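Side-chain contacts in putative tagatose-6-phosphate ketose/aldose isomerase (Escherichia coli, PDB 3C3J), which is a putative sugar isomerase (SIS)-family protein with two SIS domains, its precise role not assigned: residues L244-L247 with K253-A256; R38-N43 with N155-L160; T178-C183 with Q338-L343. All coordinates share one frame; numbering follows the deposited sequence.

Contact 1. Residues L244-L247 with K253-A256; sequences LKVL and KLAA
This is buried apolar packing of a helix against the next strand, outermost within this chain of the second sheet: Val-246 and Leu-247, late in helix 235-249, lie on Leu-254, just before strand 255-259, and Ala-256 within it. The backbones come closest at Leu-247 and Ala-256, with CA atoms 5.9 Å apart. Val-246 makes its closest contacts through one methyl, CG1. This is anti to the backbone N (chi1 161°), which sets it 3.7 Å from Leu-254 CB and 3.9 Å from Ala-256 CB, bridging two alternate residues. The side chains of Val-246 and Leu-254 meet at a slant. Leu-247 reaches in by a single branch: its CD1 lies 3.5 Å from Leu-254 O and 3.9 Å from Ala-256 N, against backbone rather than side chain. Ala-255, between them, turns its CB away from the helix and packs on Arg-226 of the second subunit. Ile-227 of strand 226-231 touches Val-246, Leu-254 and Ala-256 in the same layer, while Thr-250 OG1 in the connection is hydrogen-bonded to both Val-246 O and Leu-254 N. Helix lying on its own parallel strands in this way is characteristic of the beta-alpha-beta crossover, here 226-231, 235-249 and 255-259.

Contact 2. Residues R38-N43 with N155-L160; sequences RSALNN and NAFALL
Helical segment 38-43 passes beside the extended segment 155-160, with the nearest CA atoms, those of Leu-41 and Phe-157, 7.6 Å apart. The first segment belongs to the long helix 23-49, which is kinked here: the backbone N atoms of Ser-39 and Ala-40 lack a bond to the preceding turn, whereas those of Asn-42 and Asn-43 bond back regularly to Arg-38 O and Ser-39 O. The second segment is loop until it becomes strand 159-160, yet Phe-157 is already joined by backbone hydrogen bonds to His-135 of strand 133-139. Such a gap between backbones is spanned by one side chain. Phe-157 holds CG anti to its N (chi1 -176°), sending the ring out to the helix, where it meets two successive residues. Ala-40 CB touches the ring at CE1, 3.7 Å away, and Ala-40 O is equally near that carbon, approaching obliquely. Leu-41 comes over one face: its CD2 lies 3.7 Å from Phe-157 CE2, its side chain running roughly at right angles to that of the phenylalanine, and its CA stands over that same face, displaced toward the rim. Leu-41 also lines the guanidinium of Arg-38: CD1 sits 4.3 Å above the centre of that plane. The guanidinium is held from its edge, NE (3.2 Å) and NH1 (3.3 Å) both donating to Asn-42 OD1, and its rotation is further fixed by hydrogen bonds from NH1 to Val-186 O and NH2 to Ala-185 O, both near the C-terminal end of helix 174-187. Leu-136 touches both Leu-41 and Phe-157. The arrangement is that of a layered alpha/beta fold, a helix packed beside strand 159-160, outermost within this chain, and strand 133-139 of the first parallel sheet.

Contact 3. Residues T178-C183 with Q338-L343; sequences TMMASC and QAFCFL
Aromatic contacts carry this buried, antiparallel helix pair, whose segment axes stay 11.4 Å apart at an angle of 172°; the ring of Phe-340 spans much of that gap. Selenomethionine Met-180 approaches from the opposite direction and places its terminal methyl over one face: CE lies 4.0 Å from the centroid of the Phe-340 ring and 19° off its normal, a CH-pi contact offset toward the rim. The bend at chi3 (57°) turns the methyl onto the ring, leaving SE at an oblique 5.2 Å from the same Phe-340 centroid, a Met-aromatic contact. At the ring edge, Ala-181 N lies near the plane, 3.6 Å from Phe-340 CZ. Purely apolar touches complete the interface. Ala-181 CB lies 3.8 Å from Phe-340 CZ, and Met-180 CE meets Leu-343 CD1 tip to tip at 3.9 Å, so one methyl serves both ring and leucine. Polar bonds do not join the pair; in 174-187, Thr-178 O accepts from Ser-182 OG (2.7 Å) and Ser-182 N, which reach it from opposite faces of the carbonyl plane, and Ser-182 OG also bonds Ser-30 OG of helix 23-49. Around this pair, Trp-27 and Phe-197 meet the Phe-340 ring edge-to-face, and Val-200 and Cys-204 of helix 198-210 pack on it. Helix 63-79 receives Met-180 at Ile-70 and Ile-71, while Phe-342 stacks on Phe-281 of strand 276-281, tying helix 335-356 to the second sheet.

The three contacts run from one SIS domain to the other. Contact 2 packs a helix beside the first sheet, contact 1 a helix on the second, and contact 3 joins helices of the two domains near the middle of the chain, its centre about 6 Å from the chain's own. Contacts 1 and 2 lie on opposite sides of that centre, about 37 Å apart between centres, and each centre is about 21 Å from that of contact 3. None touches another, though the nearest atoms of contacts 2 and 3 are about 4 Å apart, strand 159-160 being followed by helix 174-187. Contact 1 is nested within the loop that contact 3 closes, and is alone in meeting the second subunit.

Contact 1. Residues L244-L247 with K253-A256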
# COMPACT_ATOMS: atom_id res chain seq x y z
N LEU A 244 -7.48 -2.73 -9.86
CA LEU A 244 -8.83 -2.63 -9.33
C LEU A 244 -9.88 -2.55 -10.46
O LEU A 244 -10.96 -3.14 -10.36
CB LEU A 244 -8.96 -1.42 -8.41
CG LEU A 244 -10.33 -1.31 -7.73
CD1 LEU A 244 -10.67 -2.60 -6.96
CD2 LEU A 244 -10.37 -0.06 -6.85
N LYS A 245 -9.56 -1.83 -11.54
CA LYS A 245 -10.47 -1.75 -12.68
C LYS A 245 -10.83 -3.13 -13.25
O LYS A 245 -12.00 -3.41 -13.49
CB LYS A 245 -9.91 -0.88 -13.80
CG LYS A 245 -10.10 0.59 -13.60
CD LYS A 245 -11.55 0.94 -13.72
CE LYS A 245 -11.85 2.24 -13.08
NZ LYS A 245 -11.61 2.32 -11.60
N VAL A 246 -9.81 -3.97 -13.45
CA VAL A 246 -9.98 -5.35 -13.94
C VAL A 246 -10.87 -6.14 -13.02
O VAL A 246 -11.77 -6.88 -13.44
CB VAL A 246 -8.63 -6.13 -13.90
CG1 VAL A 246 -8.86 -7.68 -13.96
CG2 VAL A 246 -7.75 -5.65 -14.97
N LEU A 247 -10.59 -6.01 -11.74
CA LEU A 247 -11.29 -6.75 -10.73
C LEU A 247 -12.76 -6.32 -10.72
O LEU A 247 -13.65 -7.16 -10.80
CB LEU A 247 -10.63 -6.52 -9.39
CG LEU A 247 -10.91 -7.53 -8.33
CD1 LEU A 247 -10.24 -8.88 -8.61
CD2 LEU A 247 -10.42 -6.88 -7.01
N LYS A 253 -13.87 -12.06 -11.68
CA LYS A 253 -13.50 -13.27 -12.40
C LYS A 253 -12.04 -13.31 -12.77
O LYS A 253 -11.42 -14.37 -12.76
CB LYS A 253 -14.40 -13.48 -13.62
CG LYS A 253 -15.88 -13.65 -13.25
CD LYS A 253 -16.14 -14.72 -12.17
CE LYS A 253 -17.54 -14.57 -11.56
NZ LYS A 253 -17.80 -13.17 -11.07
N LEU A 254 -11.46 -12.18 -13.11
CA LEU A 254 -10.01 -12.13 -13.32
C LEU A 254 -9.38 -11.59 -12.04
O LEU A 254 -9.62 -10.43 -11.67
CB LEU A 254 -9.71 -11.20 -14.48
CG LEU A 254 -8.31 -11.13 -15.10
CD1 LEU A 254 -7.56 -12.49 -15.12
CD2 LEU A 254 -8.45 -10.56 -16.53
N ALA A 255 -8.61 -12.44 -11.36
CA ALA A 255 -7.87 -12.03 -10.17
C ALA A 255 -6.82 -10.99 -10.60
O ALA A 255 -6.11 -11.20 -11.58
CB ALA A 255 -7.19 -13.24 -9.50
N ALA A 256 -6.72 -9.90 -9.86
CA ALA A 256 -5.78 -8.83 -10.21
C ALA A 256 -4.90 -8.42 -9.02
O ALA A 256 -5.36 -8.35 -7.88
CB ALA A 256 -6.51 -7.61 -10.81

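Contact 2. Residues R38-N43 with N155-L160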
# COMPACT_ATOMS: atom_id res chain seq x y z
N ARG A 38 -7.32 30.93 -10.82
CA ARG A 38 -5.96 30.94 -10.28
C ARG A 38 -5.76 31.96 -9.16
O ARG A 38 -5.13 31.66 -8.13
CB ARG A 38 -4.96 31.22 -11.39
CG ARG A 38 -3.53 30.93 -11.09
CD ARG A 38 -3.25 29.41 -11.10
NE ARG A 38 -2.93 28.94 -9.78
CZ ARG A 38 -2.59 27.68 -9.49
NH1 ARG A 38 -2.29 27.38 -8.24
NH2 ARG A 38 -2.55 26.74 -10.41
N SER A 39 -6.27 33.17 -9.35
CA SER A 39 -5.96 34.22 -8.38
C SER A 39 -6.71 33.96 -7.04
O SER A 39 -6.15 34.16 -5.97
CB SER A 39 -6.18 35.60 -8.97
OG SER A 39 -7.53 35.95 -8.90
N ALA A 40 -7.95 33.48 -7.13
CA ALA A 40 -8.69 32.98 -5.96
C ALA A 40 -7.98 31.80 -5.24
O ALA A 40 -7.85 31.79 -3.99
CB ALA A 40 -10.09 32.55 -6.38
N LEU A 41 -7.54 30.82 -6.02
CA LEU A 41 -6.75 29.70 -5.50
C LEU A 41 -5.53 30.20 -4.77
O LEU A 41 -5.24 29.76 -3.65
CB LEU A 41 -6.27 28.79 -6.61
CG LEU A 41 -7.17 27.63 -6.97
CD1 LEU A 41 -6.67 27.03 -8.28
CD2 LEU A 41 -7.21 26.61 -5.80
N ASN A 42 -4.79 31.08 -5.43
CA ASN A 42 -3.56 31.60 -4.87
C ASN A 42 -3.81 32.38 -3.59
O ASN A 42 -3.05 32.26 -2.64
CB ASN A 42 -2.80 32.47 -5.89
CG ASN A 42 -2.22 31.68 -7.04
OD1 ASN A 42 -2.27 30.44 -7.07
ND2 ASN A 42 -1.65 32.39 -8.01
N ASN A 43 -4.90 33.15 -3.53
CA ASN A 43 -5.26 33.87 -2.31
C ASN A 43 -5.53 32.93 -1.13
O ASN A 43 -5.26 33.26 0.02
CB ASN A 43 -6.50 34.73 -2.52
CG ASN A 43 -6.23 35.93 -3.40
OD1 ASN A 43 -5.08 36.21 -3.76
ND2 ASN A 43 -7.30 36.66 -3.77
N ASN A 155 -12.58 28.09 6.05
CA ASN A 155 -11.34 27.31 6.07
C ASN A 155 -11.20 26.40 4.85
O ASN A 155 -10.31 25.56 4.82
CB ASN A 155 -11.17 26.52 7.42
CG ASN A 155 -12.10 25.26 7.57
OD1 ASN A 155 -13.15 25.13 6.91
ND2 ASN A 155 -11.68 24.32 8.46
N ALA A 156 -12.03 26.61 3.83
CA ALA A 156 -12.15 25.66 2.71
C ALA A 156 -12.28 26.37 1.38
O ALA A 156 -12.83 27.48 1.32
CB ALA A 156 -13.33 24.77 2.93
N PHE A 157 -11.75 25.75 0.33
CA PHE A 157 -11.88 26.25 -1.03
C PHE A 157 -12.10 25.02 -1.90
O PHE A 157 -11.23 24.18 -1.99
CB PHE A 157 -10.60 26.98 -1.47
CG PHE A 157 -10.69 27.62 -2.84
CD1 PHE A 157 -10.79 29.00 -2.96
CD2 PHE A 157 -10.65 26.85 -4.00
CE1 PHE A 157 -10.87 29.60 -4.22
CE2 PHE A 157 -10.74 27.44 -5.26
CZ PHE A 157 -10.84 28.82 -5.36
N ALA A 158 -13.26 24.92 -2.52
CA ALA A 158 -13.61 23.73 -3.27
C ALA A 158 -13.42 23.97 -4.75
O ALA A 158 -13.74 25.03 -5.28
CB ALA A 158 -15.01 23.33 -3.01
N LEU A 159 -12.90 22.94 -5.40
CA LEU A 159 -12.67 22.97 -6.82
C LEU A 159 -13.58 21.93 -7.49
O LEU A 159 -13.51 20.73 -7.23
CB LEU A 159 -11.20 22.71 -7.07
CG LEU A 159 -10.63 22.75 -8.46
CD1 LEU A 159 -10.96 24.09 -9.14
CD2 LEU A 159 -9.10 22.51 -8.29
N LEU A 160 -14.44 22.43 -8.37
CA LEU A 160 -15.40 21.59 -9.08
C LEU A 160 -14.83 21.11 -10.41
O LEU A 160 -14.29 21.91 -11.19
CB LEU A 160 -16.67 22.39 -9.31
CG LEU A 160 -17.90 21.64 -9.80
CD1 LEU A 160 -18.36 20.57 -8.81
CD2 LEU A 160 -19.04 22.66 -10.10

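Contact 3. Residues T178-C183 with Q338-L343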
# COMPACT_ATOMS: atom_id res chain seq x y z
N THR A 178 -9.22 13.30 -14.08
CA THR A 178 -9.38 14.75 -14.10
C THR A 178 -9.06 15.37 -12.74
O THR A 178 -8.38 16.41 -12.66
CB THR A 178 -10.78 15.19 -14.66
OG1 THR A 178 -11.02 14.52 -15.91
CG2 THR A 178 -10.81 16.72 -14.86
N MSE A 179 -9.46 14.69 -11.67
CA MSE A 179 -9.09 15.11 -10.32
C MSE A 179 -7.58 15.09 -10.13
O MSE A 179 -7.04 16.02 -9.54
CB MSE A 179 -9.79 14.25 -9.26
CG MSE A 179 -11.28 14.57 -9.15
SE MSE A 179 -12.20 13.65 -7.67
CE MSE A 179 -11.70 11.85 -8.08
N MSE A 180 -6.92 14.05 -10.64
CA MSE A 180 -5.49 13.93 -10.52
C MSE A 180 -4.73 15.05 -11.25
O MSE A 180 -3.82 15.65 -10.69
CB MSE A 180 -5.01 12.57 -11.04
CG MSE A 180 -3.52 12.37 -10.83
SE MSE A 180 -3.04 10.48 -10.80
CE MSE A 180 -3.74 9.92 -12.58
N ALA A 181 -5.11 15.31 -12.49
CA ALA A 181 -4.52 16.39 -13.29
C ALA A 181 -4.77 17.74 -12.64
O ALA A 181 -3.88 18.59 -12.62
CB ALA A 181 -5.10 16.38 -14.70
N SER A 182 -5.97 17.92 -12.09
CA SER A 182 -6.30 19.18 -11.40
C SER A 182 -5.41 19.41 -10.16
O SER A 182 -4.87 20.50 -9.98
CB SER A 182 -7.77 19.24 -11.02
OG SER A 182 -8.58 19.01 -12.17
N CYS A 183 -5.26 18.38 -9.34
CA CYS A 183 -4.41 18.47 -8.15
C CYS A 183 -2.96 18.81 -8.50
O CYS A 183 -2.39 19.71 -7.91
CB CYS A 183 -4.46 17.18 -7.32
SG CYS A 183 -3.71 17.40 -5.67
N GLN A 338 3.17 10.31 -17.34
CA GLN A 338 3.02 8.93 -17.85
C GLN A 338 1.86 8.13 -17.28
O GLN A 338 1.31 7.28 -17.96
CB GLN A 338 4.28 8.11 -17.55
CG GLN A 338 5.49 8.41 -18.41
CD GLN A 338 6.33 7.16 -18.65
OE1 GLN A 338 6.81 6.49 -17.70
NE2 GLN A 338 6.51 6.84 -19.89
N ALA A 339 1.56 8.35 -16.00
CA ALA A 339 0.48 7.64 -15.32
C ALA A 339 -0.80 7.73 -16.15
O ALA A 339 -1.52 6.75 -16.29
CB ALA A 339 0.24 8.22 -13.91
N PHE A 340 -1.06 8.90 -16.72
CA PHE A 340 -2.25 9.12 -17.56
C PHE A 340 -2.26 8.20 -18.80
O PHE A 340 -3.26 7.55 -19.11
CB PHE A 340 -2.35 10.59 -17.96
CG PHE A 340 -2.61 11.50 -16.79
CD1 PHE A 340 -3.90 11.83 -16.43
CD2 PHE A 340 -1.56 12.01 -16.05
CE1 PHE A 340 -4.12 12.65 -15.33
CE2 PHE A 340 -1.78 12.85 -14.95
CZ PHE A 340 -3.05 13.16 -14.59
N CYS A 341 -1.13 8.12 -19.47
CA CYS A 341 -0.94 7.23 -20.62
C CYS A 341 -1.18 5.76 -20.26
O CYS A 341 -1.92 5.08 -20.95
CB CYS A 341 0.46 7.37 -21.19
SG CYS A 341 0.97 9.09 -21.58
N PHE A 342 -0.55 5.28 -19.19
CA PHE A 342 -0.72 3.88 -18.78
C PHE A 342 -2.17 3.57 -18.46
O PHE A 342 -2.68 2.52 -18.85
CB PHE A 342 0.17 3.54 -17.59
CG PHE A 342 1.65 3.64 -17.87
CD1 PHE A 342 2.22 2.93 -18.91
CD2 PHE A 342 2.46 4.44 -17.08
CE1 PHE A 342 3.60 3.02 -19.17
CE2 PHE A 342 3.83 4.54 -17.32
CZ PHE A 342 4.40 3.82 -18.38
N LEU A 343 -2.84 4.48 -17.76
CA LEU A 343 -4.23 4.30 -17.40
C LEU A 343 -5.16 4.14 -18.61
O LEU A 343 -6.12 3.39 -18.53
CB LEU A 343 -4.70 5.45 -16.48
CG LEU A 343 -4.21 5.29 -15.03
CD1 LEU A 343 -4.59 6.52 -14.21
CD2 LEU A 343 -4.68 3.98 -14.34